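Local coordinates for oxidoreductase (Ralstonia eutropha, PDB 3HJ9), which binds flavin mononucleotide and, as a putative nitroreductase, probably catalyses flavin-dependent redox reactions, at the interface of chains A and B. Numbering follows the deposited sequence. Chains: chain A/B, Oxidoreductase.

Contact 1: the interface of chains A and B. Residues chain A 35, 70-71, 76, 84; chain B 43, 46-47.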
ATOM      1  N   ASP A  35      16.299   2.702  13.993  1.00 33.30           N
ATOM      2  CA  ASP A  35      15.771   2.675  15.376  0.50 35.26           C
ATOM      3  C   ASP A  35      14.547   1.749  15.426  1.00 36.42           C
ATOM      4  O   ASP A  35      13.841   1.578  14.457  1.00 37.77           O
ATOM      5  CB  ASP A  35      15.403   4.080  15.909  0.50 35.49           C
ATOM      6  CG  ASP A  35      15.197   4.103  17.435  0.50 35.47           C
ATOM      7  OD1 ASP A  35      14.313   4.823  17.937  0.50 36.18           O
ATOM      8  OD2 ASP A  35      15.905   3.366  18.138  0.50 35.85           O
ATOM      9  N   TRP A  70      14.389   1.495   5.142  1.00 17.03           N
ATOM     10  CA  TRP A  70      13.985   0.367   5.993  1.00 17.51           C
ATOM     11  C   TRP A  70      12.439   0.280   6.129  1.00 17.41           C
ATOM     12  O   TRP A  70      11.872  -0.831   6.071  1.00 17.79           O
ATOM     13  CB  TRP A  70      14.659   0.440   7.352  1.00 17.37           C
ATOM     14  CG  TRP A  70      14.297  -0.707   8.197  1.00 16.77           C
ATOM     15  CD1 TRP A  70      14.857  -1.945   8.194  1.00 17.46           C
ATOM     16  CD2 TRP A  70      13.257  -0.731   9.158  1.00 17.29           C
ATOM     17  NE1 TRP A  70      14.215  -2.758   9.096  1.00 17.91           N
ATOM     18  CE2 TRP A  70      13.222  -2.034   9.703  1.00 17.05           C
ATOM     19  CE3 TRP A  70      12.338   0.228   9.610  1.00 17.78           C
ATOM     20  CZ2 TRP A  70      12.317  -2.408  10.694  1.00 17.81           C
ATOM     21  CZ3 TRP A  70      11.428  -0.139  10.610  1.00 18.21           C
ATOM     22  CH2 TRP A  70      11.436  -1.445  11.147  1.00 18.05           C
ATOM     23  N   ALA A  71      11.794   1.430   6.368  1.00 17.01           N
ATOM     24  CA  ALA A  71      10.338   1.515   6.455  1.00 17.70           C
ATOM     25  C   ALA A  71       9.739   0.926   5.171  1.00 19.45           C
ATOM     26  O   ALA A  71       8.954  -0.038   5.246  1.00 19.03           O
ATOM     27  CB  ALA A  71       9.852   2.972   6.698  1.00 17.62           C
ATOM     28  N   ASN A  76      12.576  -6.962   8.723  1.00 14.99           N
ATOM     29  CA  ASN A  76      12.085  -6.772  10.117  1.00 14.74           C
ATOM     30  C   ASN A  76      12.130  -8.045  10.927  1.00 15.11           C
ATOM     31  O   ASN A  76      11.935  -7.987  12.129  1.00 15.66           O
ATOM     32  CB  ASN A  76      10.695  -6.080  10.154  1.00 14.06           C
ATOM     33  CG  ASN A  76       9.565  -6.905   9.536  1.00 12.42           C
ATOM     34  OD1 ASN A  76       9.749  -8.015   9.026  1.00 13.84           O
ATOM     35  ND2 ASN A  76       8.374  -6.351   9.598  1.00 10.94           N
ATOM     36  N   THR A  84       9.216  -5.369   6.048  1.00 14.20           N
ATOM     37  CA  THR A  84       8.275  -4.436   6.656  1.00 15.08           C
ATOM     38  C   THR A  84       6.961  -4.367   5.892  1.00 16.35           C
ATOM     39  O   THR A  84       5.993  -3.927   6.471  1.00 17.11           O
ATOM     40  CB  THR A  84       8.870  -3.012   6.739  1.00 15.08           C
ATOM     41  OG1 THR A  84       9.333  -2.672   5.440  1.00 13.01           O
ATOM     42  CG2 THR A  84      10.056  -2.960   7.765  1.00 13.58           C
TER
HETATM   43  N   MSE B  43       7.633   3.027  14.088  1.00 18.62           N
HETATM   44  CA  MSE B  43       8.796   2.136  13.900  1.00 18.57           C
HETATM   45  C   MSE B  43       8.522   0.791  14.561  1.00 18.94           C
HETATM   46  O   MSE B  43       8.825  -0.228  13.954  1.00 18.58           O
HETATM   47  CB  MSE B  43      10.126   2.755  14.371  1.00 19.62           C
HETATM   48  CG  MSE B  43      10.503   4.040  13.659  1.00 20.25           C
HETATM   49 SE   MSE B  43      10.772   3.812  11.748  0.75 22.71          SE
HETATM   50  CE  MSE B  43      12.605   3.121  11.853  1.00 21.25           C
ATOM     51  N   LEU B  46       6.154  -1.106  12.298  1.00 14.84           N
ATOM     52  CA  LEU B  46       6.928  -1.590  11.125  1.00 15.91           C
ATOM     53  C   LEU B  46       7.746  -2.842  11.457  1.00 16.93           C
ATOM     54  O   LEU B  46       7.770  -3.814  10.642  1.00 17.98           O
ATOM     55  CB  LEU B  46       7.842  -0.485  10.547  1.00 15.70           C
ATOM     56  CG  LEU B  46       7.089   0.603   9.810  1.00 14.77           C
ATOM     57  CD1 LEU B  46       7.986   1.900   9.622  1.00 14.72           C
ATOM     58  CD2 LEU B  46       6.541   0.043   8.466  1.00 14.94           C
ATOM     59  N   TRP B  47       8.353  -2.828  12.654  1.00 16.62           N
ATOM     60  CA  TRP B  47       9.129  -3.974  13.160  0.50 16.53           C
ATOM     61  C   TRP B  47       8.259  -5.215  13.361  1.00 17.27           C
ATOM     62  O   TRP B  47       8.729  -6.319  13.116  1.00 17.03           O
ATOM     63  CB  TRP B  47       9.922  -3.674  14.461  0.50 16.15           C
ATOM     64  CG  TRP B  47      11.250  -2.981  14.236  0.50 15.82           C
ATOM     65  CD1 TRP B  47      11.537  -1.672  14.460  0.50 16.28           C
ATOM     66  CD2 TRP B  47      12.456  -3.566  13.718  0.50 15.60           C
ATOM     67  NE1 TRP B  47      12.825  -1.398  14.086  0.50 16.84           N
ATOM     68  CE2 TRP B  47      13.425  -2.546  13.661  0.50 16.29           C
ATOM     69  CE3 TRP B  47      12.805  -4.843  13.279  0.50 15.55           C
ATOM     70  CZ2 TRP B  47      14.716  -2.756  13.191  0.50 15.30           C
ATOM     71  CZ3 TRP B  47      14.096  -5.052  12.819  0.50 15.71           C
ATOM     72  CH2 TRP B  47      15.031  -4.014  12.775  0.50 15.87           C
TER

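Contact 2: the interface of chains A and B. Residues chain A 43, 46-47; chain B 36, 70-71, 76, 84.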
HETATM    1  N   MSE A  43      -1.036   5.970  15.038  1.00 18.24           N
HETATM    2  CA  MSE A  43      -2.296   6.731  14.947  1.00 18.60           C
HETATM    3  C   MSE A  43      -2.007   8.182  14.543  1.00 18.19           C
HETATM    4  O   MSE A  43      -2.666   8.694  13.639  1.00 17.96           O
HETATM    5  CB  MSE A  43      -3.139   6.641  16.219  1.00 20.10           C
HETATM    6  CG  MSE A  43      -3.651   5.214  16.534  1.00 21.69           C
HETATM    7 SE   MSE A  43      -4.762   4.436  15.129  0.75 22.44          SE
HETATM    8  CE  MSE A  43      -6.485   5.310  15.493  1.00 21.63           C
ATOM      9  N   LEU A  46      -1.090   8.287  10.778  1.00 15.47           N
ATOM     10  CA  LEU A  46      -2.293   8.131   9.924  1.00 16.44           C
ATOM     11  C   LEU A  46      -3.083   9.482   9.768  1.00 16.80           C
ATOM     12  O   LEU A  46      -3.586   9.805   8.674  1.00 15.94           O
ATOM     13  CB  LEU A  46      -3.207   7.032  10.485  1.00 15.66           C
ATOM     14  CG  LEU A  46      -2.639   5.612  10.330  1.00 15.81           C
ATOM     15  CD1 LEU A  46      -3.385   4.598  11.174  1.00 14.10           C
ATOM     16  CD2 LEU A  46      -2.629   5.178   8.853  1.00 15.41           C
ATOM     17  N   TRP A  47      -3.175  10.243  10.864  1.00 15.36           N
ATOM     18  CA  TRP A  47      -3.804  11.561  10.836  1.00 15.74           C
ATOM     19  C   TRP A  47      -3.061  12.540   9.914  1.00 15.87           C
ATOM     20  O   TRP A  47      -3.702  13.319   9.248  1.00 14.77           O
ATOM     21  CB  TRP A  47      -3.928  12.203  12.234  1.00 16.28           C
ATOM     22  CG  TRP A  47      -5.070  11.664  13.028  1.00 17.27           C
ATOM     23  CD1 TRP A  47      -5.010  10.805  14.086  1.00 17.72           C
ATOM     24  CD2 TRP A  47      -6.453  11.919  12.802  1.00 17.92           C
ATOM     25  NE1 TRP A  47      -6.270  10.520  14.547  1.00 17.90           N
ATOM     26  CE2 TRP A  47      -7.182  11.190  13.780  1.00 17.74           C
ATOM     27  CE3 TRP A  47      -7.156  12.708  11.882  1.00 18.15           C
ATOM     28  CZ2 TRP A  47      -8.584  11.218  13.861  1.00 17.42           C
ATOM     29  CZ3 TRP A  47      -8.563  12.732  11.960  1.00 17.84           C
ATOM     30  CH2 TRP A  47      -9.255  11.991  12.945  1.00 17.80           C
TER
ATOM     31  N   ARG B  36      -8.223   8.989  18.392  1.00 37.04           N
ATOM     32  CA  ARG B  36      -6.927   8.652  18.973  1.00 36.09           C
ATOM     33  C   ARG B  36      -5.723   9.131  18.170  1.00 33.93           C
ATOM     34  O   ARG B  36      -5.691   8.962  16.948  1.00 32.19           O
ATOM     35  CB  ARG B  36      -6.758   7.140  19.187  1.00 36.47           C
ATOM     36  CG  ARG B  36      -7.069   6.627  20.599  1.00 37.28           C
ATOM     37  CD  ARG B  36      -6.075   5.501  20.933  1.00 37.43           C
ATOM     38  NE  ARG B  36      -6.147   4.410  19.951  1.00 37.00           N
ATOM     39  CZ  ARG B  36      -5.166   3.556  19.647  1.00 37.32           C
ATOM     40  NH1 ARG B  36      -3.952   3.658  20.198  1.00 37.78           N
ATOM     41  NH2 ARG B  36      -5.379   2.602  18.735  1.00 36.59           N
ATOM     42  N   TRP B  70     -11.026   3.010   9.982  1.00 19.27           N
ATOM     43  CA  TRP B  70     -10.530   4.364   9.826  1.00 19.96           C
ATOM     44  C   TRP B  70      -9.077   4.327   9.327  1.00 19.06           C
ATOM     45  O   TRP B  70      -8.714   5.099   8.465  1.00 19.23           O
ATOM     46  CB  TRP B  70     -10.674   5.181  11.132  1.00 19.73           C
ATOM     47  CG  TRP B  70     -10.080   6.560  11.005  1.00 20.41           C
ATOM     48  CD1 TRP B  70     -10.673   7.670  10.493  1.00 20.26           C
ATOM     49  CD2 TRP B  70      -8.741   6.930  11.339  1.00 19.87           C
ATOM     50  NE1 TRP B  70      -9.781   8.717  10.489  1.00 20.70           N
ATOM     51  CE2 TRP B  70      -8.594   8.295  11.026  1.00 19.56           C
ATOM     52  CE3 TRP B  70      -7.648   6.229  11.866  1.00 19.18           C
ATOM     53  CZ2 TRP B  70      -7.398   8.991  11.239  1.00 19.77           C
ATOM     54  CZ3 TRP B  70      -6.467   6.914  12.094  1.00 21.24           C
ATOM     55  CH2 TRP B  70      -6.345   8.294  11.762  1.00 20.12           C
ATOM     56  N   ALA B  71      -8.255   3.432   9.875  1.00 20.68           N
ATOM     57  CA  ALA B  71      -6.860   3.314   9.451  1.00 19.33           C
ATOM     58  C   ALA B  71      -6.780   2.961   7.957  1.00 21.52           C
ATOM     59  O   ALA B  71      -6.054   3.628   7.184  1.00 22.29           O
ATOM     60  CB  ALA B  71      -6.109   2.302  10.285  1.00 16.73           C
ATOM     61  N   ASN B  76      -9.011  11.555   7.321  1.00 18.23           N
ATOM     62  CA  ASN B  76      -8.092  12.188   8.285  1.00 18.51           C
ATOM     63  C   ASN B  76      -8.122  13.722   8.167  1.00 18.35           C
ATOM     64  O   ASN B  76      -7.537  14.390   8.997  1.00 17.49           O
ATOM     65  CB  ASN B  76      -6.656  11.628   8.193  1.00 18.02           C
ATOM     66  CG  ASN B  76      -5.970  11.878   6.826  1.00 17.43           C
ATOM     67  OD1 ASN B  76      -6.556  12.484   5.907  1.00 14.45           O
ATOM     68  ND2 ASN B  76      -4.718  11.395   6.701  1.00 15.20           N
ATOM     69  N   THR B  84      -6.737   8.634   4.907  1.00 15.58           N
ATOM     70  CA  THR B  84      -5.552   8.079   5.535  1.00 16.22           C
ATOM     71  C   THR B  84      -4.612   7.444   4.484  1.00 17.64           C
ATOM     72  O   THR B  84      -3.397   7.387   4.715  1.00 17.62           O
ATOM     73  CB  THR B  84      -5.911   7.007   6.616  1.00 17.03           C
ATOM     74  OG1 THR B  84      -6.801   6.041   6.058  1.00 16.70           O
ATOM     75  CG2 THR B  84      -6.565   7.637   7.905  1.00 16.10           C
TER
HETATM   76  O   HOH W   1      -5.079  15.567  10.083  1.00 29.22           O

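Contact 3: the interface of chains A and B. Residues chain A 46, 169-170, 173; chain B 46, 169-170, 173.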
ATOM      1  N   LEU A  46      -1.090   8.287  10.778  1.00 15.47           N
ATOM      2  CA  LEU A  46      -2.293   8.131   9.924  1.00 16.44           C
ATOM      3  C   LEU A  46      -3.083   9.482   9.768  1.00 16.80           C
ATOM      4  O   LEU A  46      -3.586   9.805   8.674  1.00 15.94           O
ATOM      5  CB  LEU A  46      -3.207   7.032  10.485  1.00 15.66           C
ATOM      6  CG  LEU A  46      -2.639   5.612  10.330  1.00 15.81           C
ATOM      7  CD1 LEU A  46      -3.385   4.598  11.174  1.00 14.10           C
ATOM      8  CD2 LEU A  46      -2.629   5.178   8.853  1.00 15.41           C
ATOM      9  N   GLU A 169       3.274   3.086   1.069  1.00 20.44           N
ATOM     10  CA  GLU A 169       2.485   3.546   2.228  1.00 19.61           C
ATOM     11  C   GLU A 169       3.334   3.596   3.503  1.00 20.06           C
ATOM     12  O   GLU A 169       3.212   4.533   4.292  1.00 20.90           O
ATOM     13  CB  GLU A 169       1.216   2.709   2.431  1.00 19.88           C
ATOM     14  CG  GLU A 169       0.274   3.234   3.491  1.00 19.80           C
ATOM     15  CD  GLU A 169      -0.302   4.623   3.208  1.00 21.69           C
ATOM     16  OE1 GLU A 169      -0.027   5.207   2.131  1.00 21.36           O
ATOM     17  OE2 GLU A 169      -1.057   5.131   4.085  1.00 22.58           O
ATOM     18  N   ASN A 170       4.183   2.582   3.711  1.00 18.48           N
ATOM     19  CA  ASN A 170       5.138   2.617   4.807  1.00 17.02           C
ATOM     20  C   ASN A 170       5.986   3.899   4.721  1.00 17.48           C
ATOM     21  O   ASN A 170       6.241   4.530   5.741  1.00 19.08           O
ATOM     22  CB  ASN A 170       6.088   1.411   4.794  1.00 14.66           C
ATOM     23  CG  ASN A 170       5.421   0.116   5.209  1.00 15.14           C
ATOM     24  OD1 ASN A 170       4.257   0.105   5.617  1.00 13.52           O
ATOM     25  ND2 ASN A 170       6.159  -0.999   5.081  1.00 13.12           N
ATOM     26  N   LEU A 173       3.932   7.099   5.723  1.00 15.32           N
ATOM     27  CA  LEU A 173       3.772   7.100   7.175  1.00 15.62           C
ATOM     28  C   LEU A 173       5.085   7.491   7.871  1.00 15.67           C
ATOM     29  O   LEU A 173       5.068   8.323   8.806  1.00 16.58           O
ATOM     30  CB  LEU A 173       3.206   5.750   7.693  1.00 15.41           C
ATOM     31  CG  LEU A 173       1.756   5.441   7.254  1.00 15.65           C
ATOM     32  CD1 LEU A 173       1.343   4.000   7.575  1.00 14.97           C
ATOM     33  CD2 LEU A 173       0.736   6.460   7.827  1.00 14.08           C
TER
ATOM     34  N   LEU B  46       6.154  -1.106  12.298  1.00 14.84           N
ATOM     35  CA  LEU B  46       6.928  -1.590  11.125  1.00 15.91           C
ATOM     36  C   LEU B  46       7.746  -2.842  11.457  1.00 16.93           C
ATOM     37  O   LEU B  46       7.770  -3.814  10.642  1.00 17.98           O
ATOM     38  CB  LEU B  46       7.842  -0.485  10.547  1.00 15.70           C
ATOM     39  CG  LEU B  46       7.089   0.603   9.810  1.00 14.77           C
ATOM     40  CD1 LEU B  46       7.986   1.900   9.622  1.00 14.72           C
ATOM     41  CD2 LEU B  46       6.541   0.043   8.466  1.00 14.94           C
ATOM     42  N   GLU B 169      -2.171  -1.983   3.920  1.00 20.75           N
ATOM     43  CA  GLU B 169      -0.936  -1.752   4.671  1.00 20.56           C
ATOM     44  C   GLU B 169      -1.243  -0.941   5.926  1.00 20.51           C
ATOM     45  O   GLU B 169      -0.753  -1.300   7.007  1.00 22.11           O
ATOM     46  CB  GLU B 169       0.169  -1.087   3.844  1.00 21.09           C
ATOM     47  CG  GLU B 169       1.530  -0.942   4.581  1.00 20.38           C
ATOM     48  CD  GLU B 169       2.191  -2.278   4.964  1.00 22.39           C
ATOM     49  OE1 GLU B 169       1.689  -3.338   4.530  1.00 21.86           O
ATOM     50  OE2 GLU B 169       3.240  -2.275   5.680  1.00 22.04           O
ATOM     51  N   ASN B 170      -2.033   0.127   5.794  1.00 19.68           N
ATOM     52  CA  ASN B 170      -2.452   0.885   6.986  1.00 18.64           C
ATOM     53  C   ASN B 170      -3.107  -0.105   7.990  1.00 18.01           C
ATOM     54  O   ASN B 170      -2.812  -0.065   9.177  1.00 18.99           O
ATOM     55  CB  ASN B 170      -3.459   1.964   6.645  1.00 17.60           C
ATOM     56  CG  ASN B 170      -2.867   3.175   5.960  1.00 18.00           C
ATOM     57  OD1 ASN B 170      -1.675   3.322   5.872  1.00 17.74           O
ATOM     58  ND2 ASN B 170      -3.747   4.095   5.526  1.00 16.82           N
ATOM     59  N   LEU B 173      -0.505  -2.428   9.708  1.00 16.67           N
ATOM     60  CA  LEU B 173       0.183  -1.650  10.712  1.00 16.27           C
ATOM     61  C   LEU B 173      -0.694  -1.396  11.954  1.00 17.63           C
ATOM     62  O   LEU B 173      -0.195  -1.487  13.090  1.00 16.97           O
ATOM     63  CB  LEU B 173       0.709  -0.331  10.117  1.00 16.10           C
ATOM     64  CG  LEU B 173       1.853  -0.473   9.104  1.00 16.22           C
ATOM     65  CD1 LEU B 173       2.220   0.916   8.441  1.00 14.57           C
ATOM     66  CD2 LEU B 173       3.037  -1.102   9.751  1.00 14.10           C
TER

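Contact 4: the interface of chains A and B. Residues chain A 161-162, 165, 206-207; chain B 158, 161-162.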
ATOM      1  N   ALA A 161       1.623  -3.930  -8.145  1.00 16.36           N
ATOM      2  CA  ALA A 161       1.077  -2.601  -7.760  1.00 16.90           C
ATOM      3  C   ALA A 161       0.666  -2.557  -6.277  1.00 17.05           C
ATOM      4  O   ALA A 161       0.946  -1.577  -5.618  1.00 18.46           O
ATOM      5  CB  ALA A 161      -0.134  -2.202  -8.672  1.00 16.80           C
ATOM      6  N   ALA A 162       0.038  -3.625  -5.764  1.00 16.65           N
ATOM      7  CA  ALA A 162      -0.369  -3.710  -4.338  1.00 17.12           C
ATOM      8  C   ALA A 162       0.838  -3.723  -3.395  1.00 18.34           C
ATOM      9  O   ALA A 162       0.876  -2.933  -2.423  1.00 16.70           O
ATOM     10  CB  ALA A 162      -1.264  -4.934  -4.065  1.00 13.73           C
ATOM     11  N   GLY A 165       2.404  -0.367  -3.567  1.00 19.79           N
ATOM     12  CA  GLY A 165       1.533   0.505  -2.806  1.00 19.84           C
ATOM     13  C   GLY A 165       1.745   0.436  -1.298  1.00 18.86           C
ATOM     14  O   GLY A 165       1.740   1.447  -0.622  1.00 18.57           O
ATOM     15  N   ILE A 206       7.013   0.500 -11.539  1.00 19.35           N
ATOM     16  CA  ILE A 206       5.564   0.479 -11.268  1.00 21.25           C
ATOM     17  C   ILE A 206       5.068   1.808 -10.693  1.00 21.34           C
ATOM     18  O   ILE A 206       4.033   2.292 -11.075  1.00 23.07           O
ATOM     19  CB  ILE A 206       5.176  -0.677 -10.246  1.00 21.89           C
ATOM     20  CG1 ILE A 206       5.579  -2.047 -10.778  1.00 23.35           C
ATOM     21  CG2 ILE A 206       3.665  -0.769 -10.066  1.00 24.09           C
ATOM     22  CD1 ILE A 206       4.997  -2.353 -12.234  1.00 21.97           C
ATOM     23  N   LEU A 207       5.769   2.314  -9.689  1.00 22.44           N
ATOM     24  CA  LEU A 207       5.479   3.588  -9.040  1.00 22.49           C
ATOM     25  C   LEU A 207       6.771   4.265  -8.662  1.00 22.47           C
ATOM     26  O   LEU A 207       7.790   3.593  -8.465  1.00 22.76           O
ATOM     27  CB  LEU A 207       4.721   3.361  -7.717  1.00 21.52           C
ATOM     28  CG  LEU A 207       3.355   2.715  -7.680  1.00 21.23           C
ATOM     29  CD1 LEU A 207       2.986   2.392  -6.198  1.00 18.24           C
ATOM     30  CD2 LEU A 207       2.294   3.607  -8.366  1.00 18.63           C
TER
ATOM     31  N   THR B 158      -3.394  -0.819 -12.115  1.00 18.47           N
ATOM     32  CA  THR B 158      -2.249  -0.372 -11.303  1.00 18.57           C
ATOM     33  C   THR B 158      -2.697   0.580 -10.179  1.00 18.61           C
ATOM     34  O   THR B 158      -2.322   0.404  -9.032  1.00 17.89           O
ATOM     35  CB  THR B 158      -1.154   0.359 -12.178  1.00 19.17           C
ATOM     36  OG1 THR B 158      -0.673  -0.522 -13.203  1.00 20.18           O
ATOM     37  CG2 THR B 158       0.052   0.814 -11.316  1.00 17.10           C
ATOM     38  N   ALA B 161      -5.087  -1.182  -7.572  1.00 16.31           N
ATOM     39  CA  ALA B 161      -4.248  -2.125  -6.807  1.00 15.56           C
ATOM     40  C   ALA B 161      -3.275  -1.426  -5.850  1.00 16.36           C
ATOM     41  O   ALA B 161      -3.151  -1.855  -4.680  1.00 15.85           O
ATOM     42  CB  ALA B 161      -3.505  -3.115  -7.746  1.00 16.79           C
ATOM     43  N   ALA B 162      -2.624  -0.343  -6.308  1.00 14.72           N
ATOM     44  CA  ALA B 162      -1.700   0.421  -5.448  1.00 16.17           C
ATOM     45  C   ALA B 162      -2.456   1.122  -4.289  1.00 18.04           C
ATOM     46  O   ALA B 162      -1.961   1.141  -3.153  1.00 17.85           O
ATOM     47  CB  ALA B 162      -0.869   1.438  -6.257  1.00 12.30           C
TER

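Contact 1: the interface of chains A and B
The short helix 42-48 of chain B, which leads into an FMN-binding segment, docks here against helix 62-73 of chain A. A:Trp70 lays the CZ2 corner of its benzo ring over the centre of the B:Trp47 face, the two ring planes tilted by about 40°, while the side chains cross at about a right angle. The contact illustrates how a tryptophan pair can combine packing with polar anchoring: while its face is occupied, the rim of B:Trp47 gives its NE1 hydrogen to the backbone oxygen of A:Asp35 at 3.2 Å. That acceptor lies in the indole plane and the bond is nearly straight (168° at H), although the donor stands above the carbonyl plane. A shorter bond runs the other way, from A:Asn76 ND2 to B:Leu46 O at 2.8 Å. A chi1 of 65° sets CG of A:Asn76 between its backbone N and carbonyl carbon, turning the amide toward B:Leu46, whose oxygen ND2 meets in both the amide and the carbonyl plane. B:Leu46 packs its CB against A:Trp70 CZ3 at 3.6 Å, and its CD1 branch touches the A:Ala71 methyl. Behind the contact, A:Thr84 OG1 bonds A:Ala71 O at 2.7 Å, and its CG2 methyl lies on the A:Trp70 ring. The site thus joins a helix of one subunit to a helix, a short strand and a loop of the other.

Contact 2: the interface of chains A and B
Helix 42-48 of chain A meets helix 62-73 of chain B, together with the B loops that hold B:Arg36, B:Asn76 and B:Thr84. As a worked case of near symmetry, this twin of the tryptophan contact shows which features are conserved and which yield. B:Trp70 again brings the CZ2 corner of its tilted benzo ring over the centre of A:Trp47, 3.4 Å from CE2. The indole hydrogen of A:Trp47 NE1, however, goes to B:Arg36 O at 2.9 Å, one residue further along the loop than in the other copy. That bond is more bent, 144° at H, and its donor stands above the carbonyl plane. The B:Arg36 side chain also takes part here: its guanidinium lies across A:Met43, a selenomethionine, whose CG sits over the centre of the flat group, 3.8 Å from CZ. Bends at chi2 and chi3 (-59° and -80°) turn the A:Met43 CE methyl toward the B:Trp70 rim. B:Asn76 ND2 reaches A:Leu46 O at 2.8 Å, and a water links A:Trp47 O to B:Asn76 O. In the fold, helix 42-48 of chain A sits between helix 62-73 of chain B and the B loop that carries B:Arg36.

Contact 3: the interface of chains A and B
A:Glu169 OE2, a carboxylate oxygen, faces the side-chain amide of B:Asn170, and B:Glu169 OE2 faces that of A:Asn170 in the same way. In each pair ND2 lies 3.2 Å from OE2, but this hydrogen bond is weak, with only about 123° at H. As modelled, OD1 of the same asparagine is closer, A:Asn170 OD1 being 2.6 Å from B:Glu169 OE2. Two plain acceptors would repel at that separation, so the assignment is doubtful: the amide may be turned over, which would place its nitrogen nearer the carboxylate, or the glutamate may carry a proton, which the structure does not show. Here is an example of a polar pair across a two-fold interface whose geometry alone cannot settle its hydrogens. The side chains cross at about a right angle, with carboxylate and amide planes 53° apart for A:Glu169 and B:Asn170. Each glutamate starts anti to its backbone nitrogen and then bends at chi2 (62° in A:Glu169), which swings the carboxylate across to the partner helix. Carbon covers the amides too: A:Leu46 CD2 slides past B:Asn170, 3.5 Å from CG. Between the two polar pairs, A:Leu173 and B:Leu173 reach toward each other tip to tip, their CD1 methyls a tight 3.3 Å apart.

Contact 4: the interface of chains A and B
B:Ala162, A:Ala161 and B:Thr158 bury most surface in this patch, where helix 156-177 of chain A runs beside helix 153-178 of chain B in the same direction. It exemplifies close helix approach through small residues: because the side chains stop at a methyl, backbone atoms themselves touch. The alpha carbon of B:Ala162 lies 3.3 Å from A:Ala161 O, and the exchanged pair, A:Ala162 CA and B:Ala161 O, is almost as close at 3.4 Å. The A:Ala161 methyl points into the partner helix, where its CB meets B:Thr158 O at 3.4 Å. The same methyl faces its own counterpart, A:Ala161 CB standing 3.6 Å from B:Ala161 CB in ordinary van der Waals contact. A:Gly165 brings its alpha carbon to within 3.6 Å of B:Ala162 O, so the close approach continues a turn further along the helix. Strand 203-212 of chain A supplies a flank. There A:Leu207 touches the B:Ala162 methyl with its CD1 branch at 4.0 Å, and A:Ile206 meets B:Thr158 methyl to methyl, the two side chains crossing at a slant. With CG2 of B:Thr158 anti to the backbone nitrogen (OG1 at chi1 -59°), it is the methyl that turns toward A:Ile206. Since Ala162 also lines the FMN pocket, the patch probably helps to hold the subunits in register around the flavin site.

Contact 1 and contact 2 are twins related by the two-fold axis, with centres about 19 Å apart, and contact 3 lies about 10 Å from each. Leu46 of chain B belongs to contacts 1 and 3, and Leu46 of chain A to contacts 2 and 3, so helix 42-48 ties the outer contacts to the axis. Contact 4 lies about 15 Å from contact 3 on the same pair of long helices, and 20 to 21 Å from contacts 1 and 2. Together they join the two chains at several points around the two-fold axis, consistent with the dimers typical of the nitroreductase family.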